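PDB 5UAM: ulvan Lyase-PL25 from Pseudoalteromonas sp. PLSV, which cleaves ulvan, the sulfated rhamnose- and uronic acid-containing cell-wall polysaccharide of green seaweeds, as a polysaccharide lyase of family 25. Local coordinates for residues S274-E279 against V340-N345; T309-D312 against Q316-I319; V55-Q58 against P64-A67. One frame throughout, in Å; residues are numbered along the deposited sequence.

Contact 1 of 3, residues S274-E279 against V340-N345; sequences SNVEGE and VRWNGN
The indole of Trp342 is the one ring in this contact, and Val276 lays its two methyls over one of its faces. CG2 of Val276 sits 3.5 Å from the centroid of the five-membered ring of Trp342, only 7° off the ring normal, a well-centred CH-pi contact. The second methyl spreads over the benzene half, with Val276 CG1 3.8 Å from Trp342 CZ3, so the two branches of the valine span both rings. On the opposite face of the indole, toward its rim, lie the backbone nitrogens of Gly344 and Asn345. At the edge, Glu277 brings OE1 to 3.8 Å from Trp342 CH2, near the ring plane, with the carboxylate turned 75° against the indole. With chi1 at 177°, CG of Trp342 extends opposite the main-chain nitrogen, which carries the indole toward the valine. A water donates to Val276 O, 3.0 Å from the water oxygen, and accepts a weak bond from Trp342 NE1, tying the indole edge to the turn.

Asn275 shapes that turn: its OD1 takes Glu277 N at 3.0 Å and Glu279 N at 2.9 Å from opposite faces of the amide plane. Pro317 and Trp347 also touch this cluster, the latter edge-to-face with Trp342. The arrangement is an Asx turn within a type I beta turn, here packing a surface loop against the end of strand 336-342 in a beta-propeller.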
# COMPACT_ATOMS: atom_id res chain seq x y z
N SER A 274 15.44 13.96 -5.20
CA SER A 274 15.33 15.39 -4.91
C SER A 274 14.10 15.65 -4.06
O SER A 274 13.16 14.86 -4.04
CB SER A 274 15.25 16.21 -6.19
OG SER A 274 14.15 15.80 -6.97
N ASN A 275 14.09 16.81 -3.41
CA ASN A 275 12.92 17.24 -2.68
C ASN A 275 11.99 17.98 -3.63
O ASN A 275 12.23 18.04 -4.83
CB ASN A 275 13.30 18.05 -1.43
CG ASN A 275 13.78 19.45 -1.75
OD1 ASN A 275 13.91 19.86 -2.91
ND2 ASN A 275 14.04 20.21 -0.69
N VAL A 276 10.87 18.48 -3.09
CA VAL A 276 9.84 19.11 -3.92
C VAL A 276 10.35 20.34 -4.64
O VAL A 276 9.78 20.75 -5.66
CB VAL A 276 8.58 19.40 -3.06
CG1 VAL A 276 8.87 20.51 -2.04
CG2 VAL A 276 7.40 19.76 -3.94
N GLU A 277 11.42 20.95 -4.14
CA GLU A 277 12.00 22.12 -4.77
C GLU A 277 13.13 21.77 -5.72
O GLU A 277 13.82 22.67 -6.22
CB GLU A 277 12.48 23.10 -3.70
CG GLU A 277 11.33 23.66 -2.91
CD GLU A 277 11.68 24.93 -2.15
OE1 GLU A 277 10.98 25.95 -2.36
OE2 GLU A 277 12.63 24.91 -1.35
N GLY A 278 13.35 20.48 -5.97
CA GLY A 278 14.37 20.07 -6.90
C GLY A 278 15.75 19.95 -6.32
O GLY A 278 16.69 19.64 -7.06
N GLU A 279 15.93 20.20 -5.03
CA GLU A 279 17.26 20.07 -4.44
C GLU A 279 17.63 18.60 -4.34
O GLU A 279 16.83 17.78 -3.87
CB GLU A 279 17.30 20.70 -3.06
CG GLU A 279 16.85 22.14 -2.97
CD GLU A 279 16.76 22.59 -1.53
OE1 GLU A 279 15.62 22.79 -1.02
OE2 GLU A 279 17.84 22.68 -0.90
N VAL A 340 -2.73 16.85 2.53
CA VAL A 340 -1.63 17.82 2.51
C VAL A 340 -1.25 18.04 1.06
O VAL A 340 -1.32 17.11 0.25
CB VAL A 340 -0.43 17.23 3.30
CG1 VAL A 340 0.85 18.03 3.06
CG2 VAL A 340 -0.78 17.14 4.78
N ARG A 341 -0.85 19.27 0.70
CA ARG A 341 -0.38 19.50 -0.66
C ARG A 341 0.64 20.62 -0.71
O ARG A 341 0.69 21.50 0.15
CB ARG A 341 -1.53 19.81 -1.63
CG ARG A 341 -2.20 21.14 -1.36
CD ARG A 341 -3.41 21.34 -2.27
NE ARG A 341 -4.03 22.63 -2.03
CZ ARG A 341 -3.73 23.75 -2.68
NH1 ARG A 341 -2.82 23.74 -3.64
NH2 ARG A 341 -4.36 24.89 -2.38
N TRP A 342 1.44 20.57 -1.77
CA TRP A 342 2.39 21.62 -2.11
C TRP A 342 1.71 22.60 -3.05
O TRP A 342 1.22 22.20 -4.10
CB TRP A 342 3.58 20.97 -2.81
CG TRP A 342 4.64 21.93 -3.30
CD1 TRP A 342 4.90 22.28 -4.59
CD2 TRP A 342 5.59 22.64 -2.50
NE1 TRP A 342 5.94 23.18 -4.64
CE2 TRP A 342 6.40 23.40 -3.37
CE3 TRP A 342 5.85 22.68 -1.13
CZ2 TRP A 342 7.44 24.21 -2.91
CZ3 TRP A 342 6.87 23.47 -0.67
CH2 TRP A 342 7.67 24.23 -1.56
N ASN A 343 1.67 23.87 -2.67
CA ASN A 343 0.93 24.85 -3.46
C ASN A 343 1.81 25.59 -4.44
O ASN A 343 1.34 26.54 -5.07
CB ASN A 343 0.18 25.84 -2.57
CG ASN A 343 1.10 26.81 -1.86
OD1 ASN A 343 2.30 26.91 -2.14
ND2 ASN A 343 0.52 27.56 -0.93
N GLY A 344 3.07 25.18 -4.59
CA GLY A 344 4.03 25.81 -5.44
C GLY A 344 5.04 26.62 -4.66
O GLY A 344 6.14 26.87 -5.17
N ASN A 345 4.72 27.01 -3.43
CA ASN A 345 5.65 27.78 -2.61
C ASN A 345 5.80 27.20 -1.21
O ASN A 345 6.85 27.39 -0.59
CB ASN A 345 5.22 29.24 -2.53
CG ASN A 345 5.24 29.91 -3.88
OD1 ASN A 345 6.28 30.34 -4.35
ND2 ASN A 345 4.08 29.95 -4.52
O HOH W 1 8.52 23.36 -6.31

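Contact 2 of 3, residues T309-D312 against Q316-I319; sequences THLD and QPHI
Strands 309-311 and 317-319 run antiparallel, with His310 and His318 as the hydrogen-bonded pair between the non-hydrogen-bonded pairs Thr309/Ile319 and Leu311/Pro317. His318 N lies 2.9 Å from His310 O, and His310 N gives the longer return bond to His318 O. Nearer the turn, Asp312 N donates to Gln316 O at 2.9 Å.

This is the tight end of the beta hairpin 303-311/317-324, the first two strands of a four-stranded antiparallel propeller blade.

Among the side-chain hydrogen bonds, Thr309 OG1, trans to its own N (chi1 -180°), reaches across and donates to His318 O at 2.8 Å, from the carbonyl face opposite His310 N. The others converge on the carboxylate of Asp312. Its OD1 receives Gln316 N at 3.0 Å from above the carboxylate plane. OD2 takes Gln316 NE2 at 3.1 Å on its syn lone pair. His318 NE2 comes to Asp312 OD2 at 2.9 Å from the anti side, somewhat out of the carboxylate plane, while OD2 itself lies in the imidazole plane. The other ring nitrogen, His318 ND1, bonds His339, holding the imidazole at both ends. Replacing Asp312 by alanine removes the carboxylate, which would probably leave His318 NE2 and Gln316 N and NE2 without their acceptor and let the glutamine side chain turn.

On the face bearing Thr309, Leu311, Pro317 and Ile319, Leu311 CD2 lies 3.8 Å from Pro317 CB, and Phe263 packs on the proline.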
# COMPACT_ATOMS: atom_id res chain seq x y z
N THR A 309 0.53 9.17 -2.15
CA THR A 309 0.83 10.46 -2.75
C THR A 309 0.60 10.41 -4.26
O THR A 309 0.85 9.39 -4.90
CB THR A 309 2.27 10.91 -2.40
OG1 THR A 309 2.57 12.18 -2.99
CG2 THR A 309 3.30 9.92 -2.88
N HIS A 310 0.13 11.53 -4.80
CA HIS A 310 -0.15 11.67 -6.23
C HIS A 310 0.09 13.12 -6.63
O HIS A 310 -0.10 14.05 -5.83
CB HIS A 310 -1.62 11.35 -6.56
CG HIS A 310 -2.04 9.99 -6.12
ND1 HIS A 310 -1.65 8.85 -6.78
CD2 HIS A 310 -2.82 9.59 -5.09
CE1 HIS A 310 -2.17 7.79 -6.17
NE2 HIS A 310 -2.89 8.22 -5.15
N LEU A 311 0.52 13.31 -7.88
CA LEU A 311 0.73 14.66 -8.40
C LEU A 311 -0.51 15.20 -9.07
O LEU A 311 -1.23 14.48 -9.76
CB LEU A 311 1.84 14.66 -9.44
CG LEU A 311 3.20 14.14 -8.98
CD1 LEU A 311 4.23 14.31 -10.08
CD2 LEU A 311 3.68 14.85 -7.72
N ASP A 312 -0.74 16.51 -8.90
CA ASP A 312 -1.81 17.18 -9.62
C ASP A 312 -1.34 17.54 -11.03
O ASP A 312 -0.22 17.24 -11.44
CB ASP A 312 -2.37 18.37 -8.82
CG ASP A 312 -1.39 19.52 -8.63
OD1 ASP A 312 -0.50 19.73 -9.48
OD2 ASP A 312 -1.54 20.25 -7.63
N GLN A 316 2.37 19.17 -8.94
CA GLN A 316 2.61 19.44 -7.53
C GLN A 316 2.12 18.26 -6.70
O GLN A 316 1.04 17.72 -6.96
CB GLN A 316 1.83 20.68 -7.10
CG GLN A 316 2.15 21.92 -7.94
CD GLN A 316 1.28 23.14 -7.65
OE1 GLN A 316 1.79 24.25 -7.53
NE2 GLN A 316 -0.03 22.95 -7.62
N PRO A 317 2.88 17.83 -5.69
CA PRO A 317 2.45 16.67 -4.90
C PRO A 317 1.37 16.97 -3.89
O PRO A 317 1.37 17.99 -3.20
CB PRO A 317 3.74 16.23 -4.19
CG PRO A 317 4.51 17.48 -4.07
CD PRO A 317 4.26 18.22 -5.36
N HIS A 318 0.45 16.01 -3.80
CA HIS A 318 -0.56 15.89 -2.77
C HIS A 318 -0.30 14.60 -2.00
O HIS A 318 0.18 13.60 -2.56
CB HIS A 318 -1.93 15.79 -3.42
CG HIS A 318 -2.37 17.03 -4.11
ND1 HIS A 318 -3.51 17.71 -3.76
CD2 HIS A 318 -1.81 17.73 -5.13
CE1 HIS A 318 -3.65 18.77 -4.53
NE2 HIS A 318 -2.64 18.80 -5.38
N ILE A 319 -0.63 14.63 -0.71
CA ILE A 319 -0.31 13.54 0.20
C ILE A 319 -1.53 13.25 1.07
O ILE A 319 -2.14 14.17 1.63
CB ILE A 319 0.88 13.92 1.10
CG1 ILE A 319 2.14 14.13 0.25
CG2 ILE A 319 1.13 12.85 2.15
CD1 ILE A 319 3.33 14.66 1.04

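Contact 3 of 3, residues V55-Q58 against P64-A67; sequences VSYQ and PYIA
Four backbone hydrogen bonds join Val55 and Tyr57 to Ala67 and Tyr65 as two antiparallel hydrogen-bonded pairs. Val55 N reaches Ala67 O at 2.9 Å, and the reverse bond matches it in length. In the tyrosine pair, Tyr65 N meets Tyr57 O at 2.9 Å with an N-H...O angle of 171°. Between these pairs, CA-H...O contacts add to the ladder, among them Ser56 CA to Tyr65 O at 3.1 Å.

The aromatic contact is a CH-pi one rather than a ring stack. Tyr57 holds CG between its backbone N and carbonyl carbon (chi1 64°), which lays the ring across toward the partner strand; Tyr65 CB then sits over its face, 4.0 Å from the centroid of the Tyr57 ring and 3.6 Å from Tyr57 CZ. The ring of Tyr65 itself leads away. On the same face Val55 CG2 lies 3.8 Å from Ala67 CB.

Tyr57 OH is bonded to Asn32 of strand 30-33. The opposite face, with Ser56, Pro64 and Ile66, packs on strand 112-116. The hairpin supplies the middle two strands of the four-stranded blade 46-49, 52-58, 64-70 and 75-81, lying between the blades that contain strands 30-33 and 112-116.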
# COMPACT_ATOMS: atom_id res chain seq x y z
N VAL A 55 -7.05 -8.51 -10.45
CA VAL A 55 -7.19 -8.19 -9.04
C VAL A 55 -6.50 -9.26 -8.21
O VAL A 55 -6.55 -10.45 -8.55
CB VAL A 55 -8.67 -8.05 -8.64
CG1 VAL A 55 -9.33 -6.91 -9.46
CG2 VAL A 55 -9.44 -9.36 -8.84
N SER A 56 -5.85 -8.84 -7.12
CA SER A 56 -5.19 -9.77 -6.22
C SER A 56 -5.45 -9.41 -4.77
O SER A 56 -5.61 -8.24 -4.41
CB SER A 56 -3.69 -9.87 -6.49
OG SER A 56 -3.00 -8.70 -6.08
N TYR A 57 -5.46 -10.43 -3.92
CA TYR A 57 -5.78 -10.27 -2.50
C TYR A 57 -5.24 -11.49 -1.76
O TYR A 57 -4.84 -12.49 -2.35
CB TYR A 57 -7.31 -10.11 -2.28
CG TYR A 57 -8.05 -11.36 -2.68
CD1 TYR A 57 -8.34 -11.63 -4.02
CD2 TYR A 57 -8.39 -12.32 -1.73
CE1 TYR A 57 -8.94 -12.82 -4.39
CE2 TYR A 57 -9.01 -13.52 -2.10
CZ TYR A 57 -9.28 -13.76 -3.44
OH TYR A 57 -9.89 -14.93 -3.81
N GLN A 58 -5.25 -11.40 -0.43
CA GLN A 58 -4.76 -12.47 0.43
C GLN A 58 -5.89 -13.44 0.79
O GLN A 58 -6.90 -13.04 1.39
CB GLN A 58 -4.19 -11.82 1.68
CG GLN A 58 -3.68 -12.76 2.71
CD GLN A 58 -3.23 -12.00 3.92
OE1 GLN A 58 -2.12 -11.50 3.96
NE2 GLN A 58 -4.11 -11.86 4.89
N PRO A 64 -1.40 -15.77 -1.92
CA PRO A 64 -1.93 -14.76 -2.85
C PRO A 64 -2.88 -15.40 -3.85
O PRO A 64 -2.56 -16.44 -4.44
CB PRO A 64 -0.67 -14.24 -3.55
CG PRO A 64 0.25 -15.39 -3.53
CD PRO A 64 0.01 -16.08 -2.20
N TYR A 65 -4.02 -14.75 -4.05
CA TYR A 65 -5.01 -15.18 -5.03
C TYR A 65 -5.24 -14.06 -6.05
O TYR A 65 -5.19 -12.87 -5.71
CB TYR A 65 -6.34 -15.56 -4.36
CG TYR A 65 -6.27 -16.92 -3.72
CD1 TYR A 65 -5.58 -17.11 -2.52
CD2 TYR A 65 -6.82 -18.03 -4.34
CE1 TYR A 65 -5.47 -18.35 -1.94
CE2 TYR A 65 -6.71 -19.30 -3.77
CZ TYR A 65 -6.04 -19.45 -2.56
OH TYR A 65 -5.93 -20.71 -2.00
N ILE A 66 -5.50 -14.46 -7.29
CA ILE A 66 -5.64 -13.52 -8.39
C ILE A 66 -6.86 -13.90 -9.23
O ILE A 66 -7.10 -15.07 -9.50
CB ILE A 66 -4.37 -13.44 -9.24
CG1 ILE A 66 -4.55 -12.46 -10.38
CG2 ILE A 66 -3.98 -14.78 -9.73
CD1 ILE A 66 -3.24 -12.08 -11.07
N ALA A 67 -7.63 -12.89 -9.62
CA ALA A 67 -8.77 -13.07 -10.50
C ALA A 67 -8.73 -11.98 -11.56
O ALA A 67 -7.93 -11.05 -11.51
CB ALA A 67 -10.09 -12.98 -9.71

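How the contacts relate
Contacts 1 and 2 adjoin, their centres 10 Å apart: residues 340-345 and both segments of contact 2 belong to one blade, while residues 274-279 reach it from a loop of the neighbouring sheet. Val340 O lies 2.7 Å from Ile319 N and Trp342 N 2.9 Å from Pro317 O, probable hydrogen bonds joining contact 2 to the strand that bears Trp342. Contact 3 lies beyond the chain's centre, about 28 Å from contact 2 and 36 Å from contact 1, centre to centre. Lys101 and Tyr222 probably bind substrate; the Tyr57 side chain of contact 3 is about 7 Å from that of Lys101, the Ile319 side chain of contact 2 about 12 Å from that of Tyr222.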